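Local structure of RsfP (Uncultured bacterium, 4GLJ) at residues 88-93 / 210-215; 101-106 / 192-197; 206-211 / 266-271. The protein probably catalyses the phosphorolysis of methylthioadenosine to adenine and 5-methylthioribose 1-phosphate, and binds the dye rhodamine B. All blocks are in the same frame, centred on the assembly; numbering follows the deposited sequence.

How the contacts relate
Contacts 1 and 3 lie side by side, their centres about 7 Å apart, and share Ala210 and Ser211; the centre of contact 2 is about 26 Å from that of contact 1, on the opposite side of the chain's centre. Contacts 1 and 2 both hold strand 92-101, the first near its start against strand 213-221, the second at its far end against strand 195-197. Contact 1 is buried, with backbone bonds between parallel strands and aliphatic packing. Contact 2 is also buried but antiparallel, adds a glutamine side-chain bond and borders bound rhodamine B. Contact 3, only partly buried, packs the end of helix 200-209 on a loop through van der Waals packing and one CA-H...O contact.

Contact 1. Residues 88-93 / 210-215; sequences LGVRYI and ASIAYA
Ile93 packs between Ile212 and the ring of Tyr214, using both of its branches. Its CG1 lies beside the backbone N (chi1 -67°), which brings Ile93 CG1 to 3.6 Å from Ile212 CG2; Ile93 CD1 follows, 3.7 Å from that same methyl. The other branch, Ile93 CG2, meets the Tyr214 ring obliquely at CD2, also at 3.6 Å. Farther out, the Tyr214 hydroxyl is hydrogen-bonded to Glu203. The other side of the sheet has a lighter pairing, Tyr92 CD1 against Ala213 CB at 3.9 Å, with helix 145-157 behind it through Val147. Ile212 CG1 rests on Val90 O at 3.5 Å. Three backbone bonds pair Tyr92 with Ala213 and Ile93 with Tyr214 in parallel: Ala213 N to Arg91 O, Ile93 N to Ala213 O (2.7 Å), and Ala215 N to Ile93 O. Helices 78-87 and 200-209 pack on the Ile93 and Tyr214 side. The result is a pair of neighbouring parallel strands, 92-101 and 213-221, in the helix-flanked central mixed sheet of the phosphorylase superfamily fold.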
ATOM      1  N   LEU A  88     -21.448  20.452 -10.831  1.00 34.43           N
ATOM      2  CA  LEU A  88     -22.538  21.306 -10.275  1.00 38.13           C
ATOM      3  C   LEU A  88     -21.993  22.699  -9.936  1.00 40.19           C
ATOM      4  O   LEU A  88     -22.729  23.582  -9.529  1.00 41.88           O
ATOM      5  CB  LEU A  88     -23.115  20.615  -9.013  1.00 39.36           C
ATOM      6  CG  LEU A  88     -23.942  19.337  -9.278  1.00 38.70           C
ATOM      7  CD1 LEU A  88     -24.288  18.539  -8.010  1.00 39.12           C
ATOM      8  CD2 LEU A  88     -25.226  19.760 -10.002  1.00 42.55           C
ATOM      9  N   GLY A  89     -20.674  22.870 -10.042  1.00 36.66           N
ATOM     10  CA  GLY A  89     -20.009  24.130  -9.712  1.00 36.38           C
ATOM     11  C   GLY A  89     -19.618  24.279  -8.262  1.00 35.65           C
ATOM     12  O   GLY A  89     -19.366  25.373  -7.770  1.00 35.76           O
ATOM     13  N   VAL A  90     -19.549  23.161  -7.549  1.00 35.11           N
ATOM     14  CA  VAL A  90     -19.235  23.192  -6.121  1.00 34.80           C
ATOM     15  C   VAL A  90     -17.817  23.722  -5.957  1.00 36.67           C
ATOM     16  O   VAL A  90     -16.886  23.309  -6.664  1.00 34.08           O
ATOM     17  CB  VAL A  90     -19.350  21.752  -5.528  1.00 33.89           C
ATOM     18  CG1 VAL A  90     -18.782  21.644  -4.109  1.00 33.05           C
ATOM     19  CG2 VAL A  90     -20.831  21.318  -5.593  1.00 34.13           C
ATOM     20  N   ARG A  91     -17.672  24.657  -5.043  1.00 29.41           N
ATOM     21  CA  ARG A  91     -16.411  25.300  -4.752  0.50 28.95           C
ATOM     22  C   ARG A  91     -15.967  24.898  -3.346  1.00 28.08           C
ATOM     23  O   ARG A  91     -14.802  25.038  -3.007  1.00 27.83           O
ATOM     24  CB  ARG A  91     -16.613  26.821  -4.829  0.50 29.89           C
ATOM     25  CG  ARG A  91     -16.981  27.275  -6.250  0.50 30.37           C
ATOM     26  CD  ARG A  91     -17.450  28.718  -6.288  0.50 32.53           C
ATOM     27  NE  ARG A  91     -16.462  29.575  -5.671  0.50 33.26           N
ATOM     28  CZ  ARG A  91     -16.693  30.439  -4.704  0.50 31.33           C
ATOM     29  NH1 ARG A  91     -17.910  30.644  -4.234  0.50 33.96           N
ATOM     30  NH2 ARG A  91     -15.678  31.096  -4.224  0.50 32.20           N
ATOM     31  N   TYR A  92     -16.930  24.427  -2.548  1.00 27.46           N
ATOM     32  CA  TYR A  92     -16.617  24.044  -1.146  1.00 28.27           C
ATOM     33  C   TYR A  92     -17.250  22.725  -0.822  1.00 27.19           C
ATOM     34  O   TYR A  92     -18.407  22.537  -1.067  1.00 27.29           O
ATOM     35  CB  TYR A  92     -17.135  25.043  -0.102  1.00 26.82           C
ATOM     36  CG  TYR A  92     -16.645  26.499  -0.336  1.00 31.59           C
ATOM     37  CD1 TYR A  92     -15.366  26.921   0.084  1.00 29.71           C
ATOM     38  CD2 TYR A  92     -17.439  27.396  -1.059  1.00 33.42           C
ATOM     39  CE1 TYR A  92     -14.931  28.237  -0.129  1.00 30.56           C
ATOM     40  CE2 TYR A  92     -17.023  28.725  -1.310  1.00 31.26           C
ATOM     41  CZ  TYR A  92     -15.784  29.127  -0.823  1.00 33.86           C
ATOM     42  OH  TYR A  92     -15.385  30.418  -1.056  1.00 32.39           O
ATOM     43  N   ILE A  93     -16.448  21.795  -0.265  1.00 26.11           N
ATOM     44  CA  ILE A  93     -16.983  20.499   0.268  1.00 25.91           C
ATOM     45  C   ILE A  93     -16.693  20.378   1.756  1.00 25.37           C
ATOM     46  O   ILE A  93     -15.564  20.627   2.187  1.00 25.72           O
ATOM     47  CB  ILE A  93     -16.323  19.261  -0.436  1.00 24.41           C
ATOM     48  CG1 ILE A  93     -16.777  19.264  -1.898  1.00 24.14           C
ATOM     49  CG2 ILE A  93     -16.740  17.948   0.249  1.00 23.68           C
ATOM     50  CD1 ILE A  93     -16.039  18.216  -2.756  1.00 23.53           C
ATOM     51  N   ALA A 210      -9.530  18.674  -8.387  1.00 22.96           N
ATOM     52  CA  ALA A 210     -10.699  19.296  -8.981  1.00 24.40           C
ATOM     53  C   ALA A 210     -10.838  20.758  -8.597  1.00 24.66           C
ATOM     54  O   ALA A 210     -11.878  21.372  -8.869  1.00 25.92           O
ATOM     55  CB  ALA A 210     -11.956  18.560  -8.591  1.00 22.74           C
ATOM     56  N   SER A 211      -9.803  21.316  -7.967  1.00 25.60           N
ATOM     57  CA  SER A 211      -9.792  22.724  -7.496  1.00 28.76           C
ATOM     58  C   SER A 211     -10.989  23.061  -6.564  1.00 29.98           C
ATOM     59  O   SER A 211     -11.538  24.158  -6.627  1.00 31.05           O
ATOM     60  CB  SER A 211      -9.752  23.668  -8.722  1.00 30.54           C
ATOM     61  OG  SER A 211      -8.556  23.446  -9.484  1.00 33.43           O
ATOM     62  N   ILE A 212     -11.376  22.136  -5.690  1.00 27.85           N
ATOM     63  CA  ILE A 212     -12.482  22.357  -4.752  1.00 26.36           C
ATOM     64  C   ILE A 212     -11.946  22.360  -3.329  1.00 27.11           C
ATOM     65  O   ILE A 212     -11.202  21.452  -2.956  1.00 24.91           O
ATOM     66  CB  ILE A 212     -13.537  21.245  -4.852  1.00 25.63           C
ATOM     67  CG1 ILE A 212     -14.122  21.135  -6.252  1.00 27.25           C
ATOM     68  CG2 ILE A 212     -14.639  21.425  -3.791  1.00 25.68           C
ATOM     69  CD1 ILE A 212     -15.001  19.883  -6.515  1.00 26.63           C
ATOM     70  N   ALA A 213     -12.320  23.348  -2.534  1.00 27.63           N
ATOM     71  CA  ALA A 213     -11.861  23.460  -1.182  1.00 28.30           C
ATOM     72  C   ALA A 213     -12.562  22.394  -0.396  1.00 27.51           C
ATOM     73  O   ALA A 213     -13.745  22.167  -0.555  1.00 28.64           O
ATOM     74  CB  ALA A 213     -12.168  24.877  -0.620  1.00 31.83           C
ATOM     75  N   TYR A 214     -11.817  21.694   0.446  1.00 26.27           N
ATOM     76  CA  TYR A 214     -12.326  20.470   1.026  1.00 23.95           C
ATOM     77  C   TYR A 214     -11.797  20.419   2.431  1.00 23.62           C
ATOM     78  O   TYR A 214     -10.585  20.588   2.676  1.00 24.38           O
ATOM     79  CB  TYR A 214     -11.833  19.239   0.253  1.00 24.86           C
ATOM     80  CG  TYR A 214     -12.194  17.856   0.844  1.00 24.14           C
ATOM     81  CD1 TYR A 214     -11.423  17.318   1.916  1.00 24.80           C
ATOM     82  CD2 TYR A 214     -13.196  17.097   0.288  1.00 22.66           C
ATOM     83  CE1 TYR A 214     -11.718  16.085   2.472  1.00 22.73           C
ATOM     84  CE2 TYR A 214     -13.534  15.846   0.816  1.00 23.51           C
ATOM     85  CZ  TYR A 214     -12.773  15.339   1.903  1.00 24.39           C
ATOM     86  OH  TYR A 214     -13.054  14.055   2.378  1.00 23.59           O
ATOM     87  N   ALA A 215     -12.716  20.204   3.382  1.00 24.05           N
ATOM     88  CA  ALA A 215     -12.311  19.962   4.779  1.00 24.21           C
ATOM     89  C   ALA A 215     -13.230  18.933   5.434  1.00 23.75           C
ATOM     90  O   ALA A 215     -14.297  18.587   4.901  1.00 24.42           O
ATOM     91  CB  ALA A 215     -12.198  21.254   5.613  1.00 24.17           C
TER

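Contact 2. Residues 101-106 / 192-197; sequences SLQETL and QADIIG. With RHB (N-[9-(2-carboxyphenyl)-6-(diethylamino)-3H-xanthen-3-ylidene]-N-ethylethanaminium), chain C.
Leu102 N donates to Asp194 O (2.8 Å) where strand 92-101 runs out beside strand 195-197, at the rhodamine B site. This bond and one between Ile196 and Gly100 flank Ser101 and Ile195, a non-hydrogen-bonded antiparallel pair. A second backbone acceptor, Ala193 O, just before strand 195-197, is taken by a side chain: Gln103 NE2 donates to Ala193 O at 3.1 Å, and the oxygen lies almost exactly in the plane of the amide. Gln103 CG, beside the backbone N (chi1 -62°), lies against Asp194 OD2; the bend at chi2 (-61°) then turns CD toward Ala193. The Asp194 carboxylate is turned 69° from that amide and spends OD1 on the backbone N of Thr170. Ser101 OG receives the backbone N of Gln103 at 3.0 Å, an ST turn, and Ser101 OG lies 2.7 Å from Leu106 O; Leu106 N in turn bonds back to Gln103 O, closing a type I beta turn. Leu102 O is satisfied by Arg189 and Ser101 O by Trp226. Apolar groups fill in between: Leu102 CD1 touches Ala193 CB, and Leu106 CD1 meets Ile195 CG2, these two side chains crossing at about a right angle. Towards the dye, Ile196 presents both CG1 and CG2 to an ethyl group, each 3.6 Å from RHB C24.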
ATOM      1  N   SER A 101     -11.019   7.108  17.565  1.00 26.61           N
ATOM      2  CA  SER A 101     -10.020   7.956  18.226  1.00 26.59           C
ATOM      3  C   SER A 101      -8.757   7.168  18.546  1.00 28.01           C
ATOM      4  O   SER A 101      -8.821   6.008  19.014  1.00 27.89           O
ATOM      5  CB  SER A 101     -10.563   8.485  19.573  1.00 31.50           C
ATOM      6  OG  SER A 101      -9.462   8.977  20.382  1.00 29.47           O
ATOM      7  N   LEU A 102      -7.616   7.779  18.309  1.00 24.96           N
ATOM      8  CA  LEU A 102      -6.322   7.208  18.745  1.00 27.04           C
ATOM      9  C   LEU A 102      -5.747   7.940  19.958  1.00 29.31           C
ATOM     10  O   LEU A 102      -4.633   7.661  20.383  1.00 33.06           O
ATOM     11  CB  LEU A 102      -5.316   7.320  17.570  1.00 25.27           C
ATOM     12  CG  LEU A 102      -5.677   6.551  16.281  1.00 28.39           C
ATOM     13  CD1 LEU A 102      -4.816   6.969  15.096  1.00 25.03           C
ATOM     14  CD2 LEU A 102      -5.572   5.029  16.551  1.00 29.90           C
ATOM     15  N   GLN A 103      -6.509   8.823  20.603  1.00 30.74           N
ATOM     16  CA  GLN A 103      -5.948   9.672  21.648  1.00 30.70           C
ATOM     17  C   GLN A 103      -6.973   9.725  22.794  1.00 32.96           C
ATOM     18  O   GLN A 103      -8.202   9.910  22.575  1.00 29.74           O
ATOM     19  CB  GLN A 103      -5.687  11.110  21.105  1.00 33.85           C
ATOM     20  CG  GLN A 103      -4.685  11.246  19.958  1.00 32.75           C
ATOM     21  CD  GLN A 103      -3.291  10.755  20.372  1.00 41.85           C
ATOM     22  OE1 GLN A 103      -2.962  10.811  21.548  1.00 43.46           O
ATOM     23  NE2 GLN A 103      -2.497  10.212  19.420  1.00 40.25           N
ATOM     24  N   GLU A 104      -6.468   9.550  24.006  1.00 32.04           N
ATOM     25  CA  GLU A 104      -7.314   9.631  25.227  1.00 39.56           C
ATOM     26  C   GLU A 104      -8.269  10.818  25.326  1.00 37.99           C
ATOM     27  O   GLU A 104      -9.420  10.724  25.786  1.00 39.40           O
ATOM     28  CB  GLU A 104      -6.422   9.615  26.456  1.00 43.66           C
ATOM     29  CG  GLU A 104      -7.254   9.334  27.682  1.00 60.26           C
ATOM     30  CD  GLU A 104      -8.129   8.073  27.515  1.00 69.55           C
ATOM     31  OE1 GLU A 104      -7.588   6.993  27.098  1.00 68.96           O
ATOM     32  OE2 GLU A 104      -9.355   8.174  27.810  1.00 74.33           O
ATOM     33  N   THR A 105      -7.771  11.971  24.928  1.00 38.13           N
ATOM     34  CA  THR A 105      -8.560  13.189  25.052  1.00 39.05           C
ATOM     35  C   THR A 105      -9.598  13.367  23.944  1.00 37.59           C
ATOM     36  O   THR A 105     -10.430  14.257  24.042  1.00 35.32           O
ATOM     37  CB  THR A 105      -7.635  14.384  24.972  1.00 41.52           C
ATOM     38  OG1 THR A 105      -6.826  14.190  23.812  1.00 45.62           O
ATOM     39  CG2 THR A 105      -6.778  14.451  26.254  1.00 46.36           C
ATOM     40  N   LEU A 106      -9.547  12.559  22.871  1.00 34.93           N
ATOM     41  CA  LEU A 106     -10.628  12.579  21.854  1.00 34.18           C
ATOM     42  C   LEU A 106     -11.615  11.459  22.159  1.00 34.96           C
ATOM     43  O   LEU A 106     -11.334  10.247  21.885  1.00 35.76           O
ATOM     44  CB  LEU A 106     -10.079  12.427  20.436  1.00 33.37           C
ATOM     45  CG  LEU A 106      -8.889  13.349  20.170  1.00 36.07           C
ATOM     46  CD1 LEU A 106      -8.267  13.045  18.826  1.00 34.92           C
ATOM     47  CD2 LEU A 106      -9.327  14.789  20.192  1.00 35.38           C
ATOM     48  N   GLN A 192       1.984   9.792  15.223  1.00 35.87           N
ATOM     49  CA  GLN A 192       1.282  11.034  15.680  1.00 39.10           C
ATOM     50  C   GLN A 192      -0.065  11.249  15.002  1.00 35.65           C
ATOM     51  O   GLN A 192      -0.454  12.377  14.813  1.00 39.15           O
ATOM     52  CB  GLN A 192       2.092  12.297  15.385  1.00 42.87           C
ATOM     53  CG  GLN A 192       3.577  12.182  15.575  1.00 51.74           C
ATOM     54  CD  GLN A 192       3.932  12.333  17.009  1.00 55.44           C
ATOM     55  OE1 GLN A 192       4.403  13.379  17.416  1.00 62.11           O
ATOM     56  NE2 GLN A 192       3.681  11.291  17.798  1.00 56.06           N
ATOM     57  N   ALA A 193      -0.729  10.204  14.566  1.00 32.39           N
ATOM     58  CA  ALA A 193      -2.056  10.358  14.078  1.00 31.03           C
ATOM     59  C   ALA A 193      -3.014  10.423  15.299  1.00 33.85           C
ATOM     60  O   ALA A 193      -2.743   9.780  16.315  1.00 33.07           O
ATOM     61  CB  ALA A 193      -2.421   9.171  13.197  1.00 28.65           C
ATOM     62  N   ASP A 194      -4.187  11.061  15.138  1.00 25.95           N
ATOM     63  CA  ASP A 194      -5.106  11.327  16.249  1.00 26.06           C
ATOM     64  C   ASP A 194      -6.449  10.602  16.093  1.00 24.58           C
ATOM     65  O   ASP A 194      -7.071  10.238  17.087  1.00 26.94           O
ATOM     66  CB  ASP A 194      -5.351  12.844  16.305  1.00 27.68           C
ATOM     67  CG  ASP A 194      -4.058  13.609  16.619  1.00 33.26           C
ATOM     68  OD1 ASP A 194      -3.621  14.449  15.796  1.00 33.69           O
ATOM     69  OD2 ASP A 194      -3.446  13.314  17.697  1.00 35.26           O
ATOM     70  N   ILE A 195      -6.875  10.437  14.852  1.00 21.63           N
ATOM     71  CA  ILE A 195      -8.123   9.787  14.492  1.00 21.07           C
ATOM     72  C   ILE A 195      -7.859   8.920  13.227  1.00 21.58           C
ATOM     73  O   ILE A 195      -6.936   9.196  12.467  1.00 21.70           O
ATOM     74  CB  ILE A 195      -9.245  10.802  14.241  1.00 21.29           C
ATOM     75  CG1 ILE A 195      -8.896  11.762  13.076  1.00 22.21           C
ATOM     76  CG2 ILE A 195      -9.557  11.559  15.560  1.00 21.45           C
ATOM     77  CD1 ILE A 195      -9.958  12.808  12.708  1.00 22.58           C
ATOM     78  N   ILE A 196      -8.705   7.912  13.054  1.00 20.20           N
ATOM     79  CA  ILE A 196      -8.632   6.936  12.026  1.00 20.28           C
ATOM     80  C   ILE A 196      -9.942   6.784  11.303  1.00 20.71           C
ATOM     81  O   ILE A 196     -11.030   6.567  11.918  1.00 21.78           O
ATOM     82  CB  ILE A 196      -8.096   5.572  12.574  1.00 21.48           C
ATOM     83  CG1 ILE A 196      -8.058   4.490  11.443  1.00 21.42           C
ATOM     84  CG2 ILE A 196      -8.907   5.076  13.771  1.00 24.35           C
ATOM     85  CD1 ILE A 196      -6.954   3.495  11.725  1.00 25.36           C
ATOM     86  N   GLY A 197      -9.880   6.828   9.983  1.00 20.49           N
ATOM     87  CA  GLY A 197     -11.101   6.602   9.212  1.00 22.10           C
ATOM     88  C   GLY A 197     -10.729   5.822   7.931  1.00 23.17           C
ATOM     89  O   GLY A 197      -9.585   5.405   7.797  1.00 20.90           O
TER
HETATM   90  O2  RHB C 302     -16.284   2.009  17.942  0.50 63.09           O
HETATM   91  C26 RHB C 302     -17.520   1.809  17.918  0.50 65.11           C
HETATM   92  C19 RHB C 302     -18.159   1.829  16.556  0.50 64.06           C
HETATM   93  C14 RHB C 302     -17.337   1.771  15.459  0.50 59.19           C
HETATM   94  C15 RHB C 302     -17.884   1.785  14.182  0.50 64.93           C
HETATM   95  C16 RHB C 302     -19.256   1.896  13.985  0.50 65.51           C
HETATM   96  C17 RHB C 302     -20.093   1.975  15.091  0.50 61.93           C
HETATM   97  C18 RHB C 302     -19.535   1.947  16.364  0.50 65.50           C
HETATM   98  C9  RHB C 302     -15.871   1.609  15.615  0.50 58.60           C
HETATM   99  C8  RHB C 302     -15.332   0.704  16.652  0.50 57.97           C
HETATM  100  C13 RHB C 302     -16.235   0.067  17.491  0.50 61.82           C
HETATM  101  C12 RHB C 302     -15.774  -0.768  18.493  0.50 61.49           C
HETATM  102  C11 RHB C 302     -14.410  -0.987  18.661  0.50 64.70           C
HETATM  103  N1  RHB C 302     -14.042  -1.869  19.715  0.50 63.57           N
HETATM  104  C35 RHB C 302     -14.686  -3.188  19.538  0.50 65.86           C
HETATM  105  C36 RHB C 302     -15.843  -3.386  20.499  0.50 68.16           C
HETATM  106  C22 RHB C 302     -12.581  -2.062  19.845  0.50 64.31           C
HETATM  107  C23 RHB C 302     -12.253  -3.522  20.109  0.50 55.15           C
HETATM  108  C10 RHB C 302     -13.494  -0.339  17.803  0.50 63.59           C
HETATM  109  C7  RHB C 302     -13.949   0.518  16.772  0.50 61.12           C
HETATM  110  O1  RHB C 302     -13.072   1.193  15.904  0.50 55.99           O
HETATM  111  C1  RHB C 302     -13.527   2.047  14.890  0.50 55.68           C
HETATM  112  C2  RHB C 302     -14.906   2.275  14.714  0.50 57.28           C
HETATM  113  C6  RHB C 302     -12.650   2.710  14.014  0.50 49.32           C
HETATM  114  C5  RHB C 302     -13.208   3.551  13.031  0.50 46.78           C
HETATM  115  C4  RHB C 302     -14.564   3.771  12.881  0.50 47.50           C
HETATM  116  C3  RHB C 302     -15.424   3.119  13.733  0.50 57.06           C
HETATM  117  N2  RHB C 302     -12.403   4.171  12.097  0.50 40.73           N
HETATM  118  C24 RHB C 302     -11.382   3.160  11.921  0.50 41.44           C
HETATM  119  C25 RHB C 302     -11.230   2.962  10.441  0.50 36.24           C
HETATM  120  C33 RHB C 302     -13.117   4.086  10.821  0.50 37.67           C
HETATM  121  C34 RHB C 302     -14.372   4.947  10.826  0.50 35.99           C
HETATM  122  O3  RHB C 302     -18.187   1.636  18.977  0.50 61.54           O

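Contact 3. Residues 206-211 / 266-271; sequences LAREAS and KSIAHT
Ser211 CA rests 3.0 Å from Ala269 O, a short CA-H...O contact, where the Schellman motif ending helix 200-209 meets a brief 3-10 turn at 268-270. Ser211, with positive phi, is the C-prime residue of that motif. Ser211 CB also approaches Ala269 O, at 3.4 Å. From the last helical turn, Arg208 reaches the loop by a folded route: CG is anti to the backbone N (chi1 -174°), then the chain bends at chi2 (56°) and again at chi3 (53°). This lays Arg208 NE 3.7 Å from Ala269 CB. Ile268 CD1 lies over one face of the guanidinium, offset toward the rim. The far end of Arg208 is held by a hydrogen bond from NH2 to Asp141 O. On the loop side, Ser267 OG accepts from Ala269 N in an ST turn, and Ser267 CB covers part of one face of the His270 ring. That ring also packs edge-to-face with Tyr92, and its NE2 is hydrogen-bonded to Arg91 O. The imidazole turns an edge toward the helix end, with Ser211 O near the ring plane, 3.5 Å from His270 CD2.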
ATOM      1  N   LEU A 206      -8.560  14.024  -4.690  1.00 20.07           N
ATOM      2  CA  LEU A 206      -9.404  14.248  -5.857  1.00 21.30           C
ATOM      3  C   LEU A 206     -10.064  15.644  -5.810  1.00 21.10           C
ATOM      4  O   LEU A 206     -10.120  16.343  -6.825  1.00 20.70           O
ATOM      5  CB  LEU A 206     -10.461  13.123  -5.977  1.00 20.11           C
ATOM      6  CG  LEU A 206      -9.751  11.747  -6.247  1.00 22.17           C
ATOM      7  CD1 LEU A 206     -10.713  10.566  -6.031  1.00 18.94           C
ATOM      8  CD2 LEU A 206      -9.150  11.682  -7.670  1.00 22.78           C
ATOM      9  N   ALA A 207     -10.539  16.038  -4.639  1.00 20.56           N
ATOM     10  CA  ALA A 207     -11.156  17.370  -4.450  1.00 20.76           C
ATOM     11  C   ALA A 207     -10.081  18.415  -4.769  1.00 22.99           C
ATOM     12  O   ALA A 207     -10.363  19.434  -5.450  1.00 24.04           O
ATOM     13  CB  ALA A 207     -11.651  17.519  -2.984  1.00 21.12           C
ATOM     14  N   ARG A 208      -8.837  18.199  -4.310  1.00 21.48           N
ATOM     15  CA  ARG A 208      -7.771  19.166  -4.589  1.00 23.19           C
ATOM     16  C   ARG A 208      -7.496  19.253  -6.102  1.00 25.94           C
ATOM     17  O   ARG A 208      -7.360  20.352  -6.665  1.00 24.90           O
ATOM     18  CB  ARG A 208      -6.495  18.786  -3.833  1.00 24.00           C
ATOM     19  CG  ARG A 208      -5.351  19.789  -3.924  1.00 27.03           C
ATOM     20  CD  ARG A 208      -5.650  21.245  -3.483  1.00 27.40           C
ATOM     21  NE  ARG A 208      -6.235  21.259  -2.129  1.00 28.97           N
ATOM     22  CZ  ARG A 208      -5.502  21.336  -1.013  1.00 28.34           C
ATOM     23  NH1 ARG A 208      -4.154  21.453  -1.102  1.00 30.30           N
ATOM     24  NH2 ARG A 208      -6.088  21.418   0.184  1.00 27.08           N
ATOM     25  N   GLU A 209      -7.419  18.094  -6.769  1.00 22.96           N
ATOM     26  CA  GLU A 209      -7.198  18.089  -8.226  1.00 24.59           C
ATOM     27  C   GLU A 209      -8.335  18.750  -8.974  1.00 22.64           C
ATOM     28  O   GLU A 209      -8.131  19.250 -10.111  1.00 25.17           O
ATOM     29  CB  GLU A 209      -7.068  16.662  -8.769  1.00 24.47           C
ATOM     30  CG  GLU A 209      -5.757  16.005  -8.320  1.00 24.21           C
ATOM     31  CD  GLU A 209      -5.556  14.639  -8.935  1.00 24.55           C
ATOM     32  OE1 GLU A 209      -6.567  14.078  -9.468  1.00 22.29           O
ATOM     33  OE2 GLU A 209      -4.388  14.116  -8.863  1.00 24.81           O
ATOM     34  N   ALA A 210      -9.530  18.674  -8.387  1.00 22.96           N
ATOM     35  CA  ALA A 210     -10.699  19.296  -8.981  1.00 24.40           C
ATOM     36  C   ALA A 210     -10.838  20.758  -8.597  1.00 24.66           C
ATOM     37  O   ALA A 210     -11.878  21.372  -8.869  1.00 25.92           O
ATOM     38  CB  ALA A 210     -11.956  18.560  -8.591  1.00 22.74           C
ATOM     39  N   SER A 211      -9.803  21.316  -7.967  1.00 25.60           N
ATOM     40  CA  SER A 211      -9.792  22.724  -7.496  1.00 28.76           C
ATOM     41  C   SER A 211     -10.989  23.061  -6.564  1.00 29.98           C
ATOM     42  O   SER A 211     -11.538  24.158  -6.627  1.00 31.05           O
ATOM     43  CB  SER A 211      -9.752  23.668  -8.722  1.00 30.54           C
ATOM     44  OG  SER A 211      -8.556  23.446  -9.484  1.00 33.43           O
ATOM     45  N   LYS A 266     -11.509  32.668   0.353  1.00 45.03           N
ATOM     46  CA  LYS A 266     -10.674  32.364  -0.784  1.00 47.09           C
ATOM     47  C   LYS A 266      -9.951  31.087  -0.357  1.00 43.83           C
ATOM     48  O   LYS A 266      -9.554  30.937   0.813  1.00 43.46           O
ATOM     49  CB  LYS A 266      -9.691  33.520  -0.989  1.00 55.18           C
ATOM     50  CG  LYS A 266      -9.708  34.136  -2.375  1.00 63.50           C
ATOM     51  CD  LYS A 266      -9.023  35.503  -2.350  1.00 69.40           C
ATOM     52  CE  LYS A 266      -7.960  35.627  -3.445  1.00 73.41           C
ATOM     53  NZ  LYS A 266      -7.030  34.440  -3.414  1.00 69.13           N
ATOM     54  N   SER A 267      -9.834  30.131  -1.267  1.00 41.18           N
ATOM     55  CA  SER A 267      -9.110  28.919  -0.941  1.00 38.05           C
ATOM     56  C   SER A 267      -7.920  28.723  -1.901  1.00 39.98           C
ATOM     57  O   SER A 267      -8.043  28.889  -3.114  1.00 38.34           O
ATOM     58  CB  SER A 267     -10.057  27.703  -1.015  1.00 37.44           C
ATOM     59  OG  SER A 267      -9.344  26.507  -0.645  1.00 37.67           O
ATOM     60  N   ILE A 268      -6.778  28.313  -1.362  1.00 41.32           N
ATOM     61  CA  ILE A 268      -5.694  27.913  -2.221  1.00 41.08           C
ATOM     62  C   ILE A 268      -6.111  26.745  -3.141  1.00 36.62           C
ATOM     63  O   ILE A 268      -5.578  26.636  -4.235  1.00 34.46           O
ATOM     64  CB  ILE A 268      -4.337  27.714  -1.485  1.00 46.64           C
ATOM     65  CG1 ILE A 268      -4.360  26.633  -0.368  1.00 48.87           C
ATOM     66  CG2 ILE A 268      -3.865  29.035  -0.839  1.00 47.34           C
ATOM     67  CD1 ILE A 268      -5.502  25.625  -0.237  1.00 48.29           C
ATOM     68  N   ALA A 269      -7.127  25.946  -2.753  1.00 32.39           N
ATOM     69  CA  ALA A 269      -7.575  24.816  -3.610  1.00 31.82           C
ATOM     70  C   ALA A 269      -8.094  25.316  -4.961  1.00 32.07           C
ATOM     71  O   ALA A 269      -8.033  24.589  -5.973  1.00 30.08           O
ATOM     72  CB  ALA A 269      -8.625  23.940  -2.922  1.00 30.80           C
ATOM     73  N   HIS A 270      -8.592  26.532  -4.969  1.00 31.94           N
ATOM     74  CA  HIS A 270      -9.256  27.091  -6.106  1.00 33.96           C
ATOM     75  C   HIS A 270      -8.385  27.266  -7.309  1.00 34.17           C
ATOM     76  O   HIS A 270      -8.874  27.296  -8.418  1.00 34.90           O
ATOM     77  CB  HIS A 270     -10.022  28.341  -5.724  1.00 35.50           C
ATOM     78  CG  HIS A 270     -11.187  28.078  -4.812  1.00 36.38           C
ATOM     79  ND1 HIS A 270     -11.647  28.975  -3.975  1.00 39.06           N
ATOM     80  CD2 HIS A 270     -11.964  26.956  -4.634  1.00 34.00           C
ATOM     81  CE1 HIS A 270     -12.662  28.468  -3.301  1.00 39.75           C
ATOM     82  NE2 HIS A 270     -12.853  27.236  -3.708  1.00 35.02           N
ATOM     83  N   THR A 271      -7.090  27.386  -7.108  1.00 33.51           N
ATOM     84  CA  THR A 271      -6.150  27.479  -8.178  1.00 36.13           C
ATOM     85  C   THR A 271      -5.143  26.323  -8.148  1.00 36.44           C
ATOM     86  O   THR A 271      -4.074  26.456  -8.751  1.00 35.17           O
ATOM     87  CB  THR A 271      -5.397  28.832  -8.086  1.00 38.90           C
ATOM     88  OG1 THR A 271      -4.969  29.036  -6.735  1.00 40.66           O
ATOM     89  CG2 THR A 271      -6.329  30.057  -8.457  1.00 43.18           C
TER